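Local atomic coordinates of YceI-like domain protein (Burkholderia cenocepacia BC7, PDB entry 5IXH), a protein that probably captures antibiotics outside the cell as a bacterial lipocalin, and binds octaprenyl diphosphate with the prenyl chain running through its beta barrel. Residues A[70-73]-A[74-77]. Numbering follows the deposited sequence.
Sequences WFDA and KTYP. With OTP ((2E,6E,10E,14E,18E,22E,26E)-3,7,11,15,19,23,27,31-octamethyldotriaconta-2,6,10,14,18,22,26,30-octaenyl trihydrogen diphosphate), chain C.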
loop_
_atom_site.group_PDB
_atom_site.type_symbol
_atom_site.label_atom_id
_atom_site.label_comp_id
_atom_site.label_asym_id
_atom_site.label_seq_id
_atom_site.Cartn_x
_atom_site.Cartn_y
_atom_site.Cartn_z
ATOM N N TRP A 70 -1.279 -14.273 -9.352
ATOM C CA TRP A 70 -1.587 -13.011 -8.673
ATOM C C TRP A 70 -0.475 -12.687 -7.692
ATOM O O TRP A 70 0.632 -12.399 -8.138
ATOM C CB TRP A 70 -2.993 -13.051 -8.058
ATOM C CG TRP A 70 -4.036 -12.818 -9.109
ATOM C CD1 TRP A 70 -4.780 -13.764 -9.773
ATOM C CD2 TRP A 70 -4.439 -11.552 -9.646
ATOM N NE1 TRP A 70 -5.611 -13.153 -10.678
ATOM C CE2 TRP A 70 -5.427 -11.800 -10.618
ATOM C CE3 TRP A 70 -4.064 -10.230 -9.392
ATOM C CZ2 TRP A 70 -6.039 -10.775 -11.333
ATOM C CZ3 TRP A 70 -4.671 -9.228 -10.101
ATOM C CH2 TRP A 70 -5.649 -9.499 -11.056
ATOM N N PHE A 71 -0.691 -12.740 -6.382
ATOM C CA PHE A 71 0.397 -12.366 -5.479
ATOM C C PHE A 71 1.495 -13.416 -5.355
ATOM O O PHE A 71 2.607 -13.100 -4.961
ATOM C CB PHE A 71 -0.114 -12.096 -4.062
ATOM C CG PHE A 71 -0.998 -10.878 -3.925
ATOM C CD1 PHE A 71 -1.002 -9.861 -4.850
ATOM C CD2 PHE A 71 -1.887 -10.807 -2.873
ATOM C CE1 PHE A 71 -1.840 -8.771 -4.686
ATOM C CE2 PHE A 71 -2.713 -9.721 -2.703
ATOM C CZ PHE A 71 -2.697 -8.720 -3.612
ATOM N N ASP A 72 1.173 -14.674 -5.615
ATOM C CA ASP A 72 2.094 -15.781 -5.317
ATOM C C ASP A 72 2.577 -15.675 -3.861
ATOM O O ASP A 72 3.787 -15.633 -3.574
ATOM C CB ASP A 72 3.259 -15.795 -6.297
ATOM C CG ASP A 72 4.044 -17.104 -6.285
ATOM O OD1 ASP A 72 3.725 -18.037 -5.519
ATOM O OD2 ASP A 72 5.005 -17.186 -7.066
ATOM N N ALA A 73 1.611 -15.644 -2.960
ATOM C CA ALA A 73 1.878 -15.378 -1.558
ATOM C C ALA A 73 2.780 -16.423 -0.889
ATOM O O ALA A 73 3.500 -16.095 0.042
ATOM C CB ALA A 73 0.567 -15.280 -0.795
ATOM N N LYS A 74 2.757 -17.671 -1.328
ATOM C CA LYS A 74 3.645 -18.665 -0.732
ATOM C C LYS A 74 5.116 -18.373 -1.064
ATOM O O LYS A 74 5.995 -18.668 -0.269
ATOM C CB LYS A 74 3.265 -20.081 -1.167
ATOM C CG LYS A 74 1.915 -20.537 -0.624
ATOM C CD LYS A 74 1.565 -21.941 -1.106
ATOM C CE LYS A 74 0.243 -22.424 -0.520
ATOM N NZ LYS A 74 0.280 -22.491 0.967
ATOM N N THR A 75 5.375 -17.857 -2.254
ATOM C CA THR A 75 6.746 -17.556 -2.708
ATOM C C THR A 75 7.216 -16.207 -2.176
ATOM O O THR A 75 8.382 -16.059 -1.798
ATOM C CB THR A 75 6.792 -17.557 -4.226
ATOM O OG1 THR A 75 6.330 -18.829 -4.697
ATOM C CG2 THR A 75 8.185 -17.322 -4.730
ATOM N N TYR A 76 6.297 -15.247 -2.157
ATOM C CA TYR A 76 6.565 -13.880 -1.749
ATOM C C TYR A 76 5.565 -13.485 -0.666
ATOM O O TYR A 76 4.537 -12.840 -0.939
ATOM C CB TYR A 76 6.431 -12.950 -2.943
ATOM C CG TYR A 76 7.412 -13.239 -4.050
ATOM C CD1 TYR A 76 8.757 -12.897 -3.919
ATOM C CD2 TYR A 76 7.020 -13.864 -5.222
ATOM C CE1 TYR A 76 9.661 -13.127 -4.893
ATOM C CE2 TYR A 76 7.965 -14.090 -6.244
ATOM C CZ TYR A 76 9.280 -13.727 -6.047
ATOM O OH TYR A 76 10.223 -13.962 -7.038
ATOM N N PRO A 77 5.817 -13.861 0.591
ATOM C CA PRO A 77 4.781 -13.635 1.602
ATOM C C PRO A 77 4.581 -12.179 2.010
ATOM O O PRO A 77 3.552 -11.882 2.621
ATOM C CB PRO A 77 5.240 -14.467 2.798
ATOM C CG PRO A 77 6.700 -14.710 2.558
ATOM C CD PRO A 77 6.912 -14.709 1.082
HETATM O O7 OTP C . -17.112 -11.022 -13.952
HETATM P P2 OTP C . -15.600 -11.115 -13.930
HETATM O O5 OTP C . -15.156 -12.381 -14.629
HETATM O O6 OTP C . -15.002 -9.913 -14.631
HETATM O O4 OTP C . -15.089 -11.139 -12.428
HETATM P P1 OTP C . -13.617 -11.538 -11.982
HETATM O O2 OTP C . -13.510 -13.040 -11.848
HETATM O O3 OTP C . -12.611 -11.042 -12.999
HETATM O O1 OTP C . -13.350 -10.866 -10.568
HETATM C C40 OTP C . -12.223 -10.040 -10.328
HETATM C C39 OTP C . -12.191 -9.924 -8.807
HETATM C C37 OTP C . -11.294 -9.163 -8.115
HETATM C C38 OTP C . -11.442 -9.195 -6.594
HETATM C C36 OTP C . -10.179 -8.322 -8.779
HETATM C C35 OTP C . -8.851 -8.614 -8.052
HETATM C C34 OTP C . -7.902 -7.401 -8.069
HETATM C C32 OTP C . -6.863 -7.355 -7.168
HETATM C C33 OTP C . -6.641 -8.484 -6.153
HETATM C C31 OTP C . -5.899 -6.155 -7.171
HETATM C C30 OTP C . -4.442 -6.664 -7.179
HETATM C C29 OTP C . -3.751 -5.929 -6.027
HETATM C C27 OTP C . -2.599 -5.202 -6.199
HETATM C C28 OTP C . -1.855 -5.048 -7.526
HETATM C C26 OTP C . -2.061 -4.507 -4.946
HETATM C C25 OTP C . -0.542 -4.680 -4.819
HETATM C C24 OTP C . -0.317 -3.870 -3.536
HETATM C C22 OTP C . 0.206 -4.429 -2.403
HETATM C C23 OTP C . 0.650 -5.892 -2.310
HETATM C C21 OTP C . 0.358 -3.501 -1.200
HETATM C C20 OTP C . 1.807 -3.016 -1.247
HETATM C C19 OTP C . 1.835 -1.722 -0.426
HETATM C C17 OTP C . 2.791 -1.502 0.543
HETATM C C18 OTP C . 3.867 -2.552 0.827
HETATM C C16 OTP C . 2.825 -0.199 1.360
HETATM C C15 OTP C . 1.611 0.708 1.088
HETATM C C14 OTP C . 1.935 2.103 1.646
HETATM C C12 OTP C . 2.670 2.998 0.900
HETATM C C13 OTP C . 3.181 2.687 -0.512
HETATM C C11 OTP C . 2.998 4.391 1.456
HETATM C C10 OTP C . 3.023 4.416 2.989
HETATM C C9 OTP C . 3.672 5.765 3.335
HETATM C C7 OTP C . 4.110 6.046 4.603
HETATM C C8 OTP C . 3.967 5.020 5.729
HETATM C C6 OTP C . 4.757 7.423 4.843
HETATM C C5 OTP C . 4.220 8.055 6.129
HETATM C C4 OTP C . 4.460 9.566 5.956
HETATM C C2 OTP C . 5.432 10.284 6.615
HETATM C C3 OTP C . 5.520 11.780 6.313
HETATM C C1 OTP C . 6.404 9.662 7.621
HETATM O O HOH W 1 3.261 -11.417 -2.938
#
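Asp72 and Thr75 meet across an alpha-turn in the loop between helix 59-66 and strand 78-90 of this lipocalin-like YceI barrel. The CB of Asp72 leads to a CG held anti to the backbone N (chi1 -165°), which carries the carboxylate to Thr75. CG lies 3.5 Å from Thr75 CB. OD1 accepts a hydrogen bond from Thr75 OG1 at 2.8 Å. The hydroxyl approaches from above the carboxylate plane, 41° out of it. OD2 lies 3.4 Å from Thr75 CB, with the methyl CG2 somewhat farther off. That methyl also lies over one face of the Tyr76 ring, offset toward the rim.

The backbone closes the same turn. Asp72 O takes a hydrogen bond from Tyr76 N at 2.9 Å and a weak one from Thr75 N. Two amides thus share this oxygen, and the side-chain bond adds to the weak main-chain bond to Thr75. A water donates to both Phe71 O and Tyr76 O, linking the residue before the turn to its last residue.

Just before the turn the chain reaches the ligand pocket. Trp70 CZ3 packs against OTP C30, and Phe71 CE1 touches C29 of the same prenyl chain at 3.7 Å. The Phe71 ring also meets Phe54 edge-to-face, and its backbone is hydrogen-bonded to Val65 of helix 59-66. The turn therefore joins the pocket wall to the start of strand 78-90. Just past the turn, Pro77 CA makes a CA-H...O contact of 3.2 Å with Ala73 O.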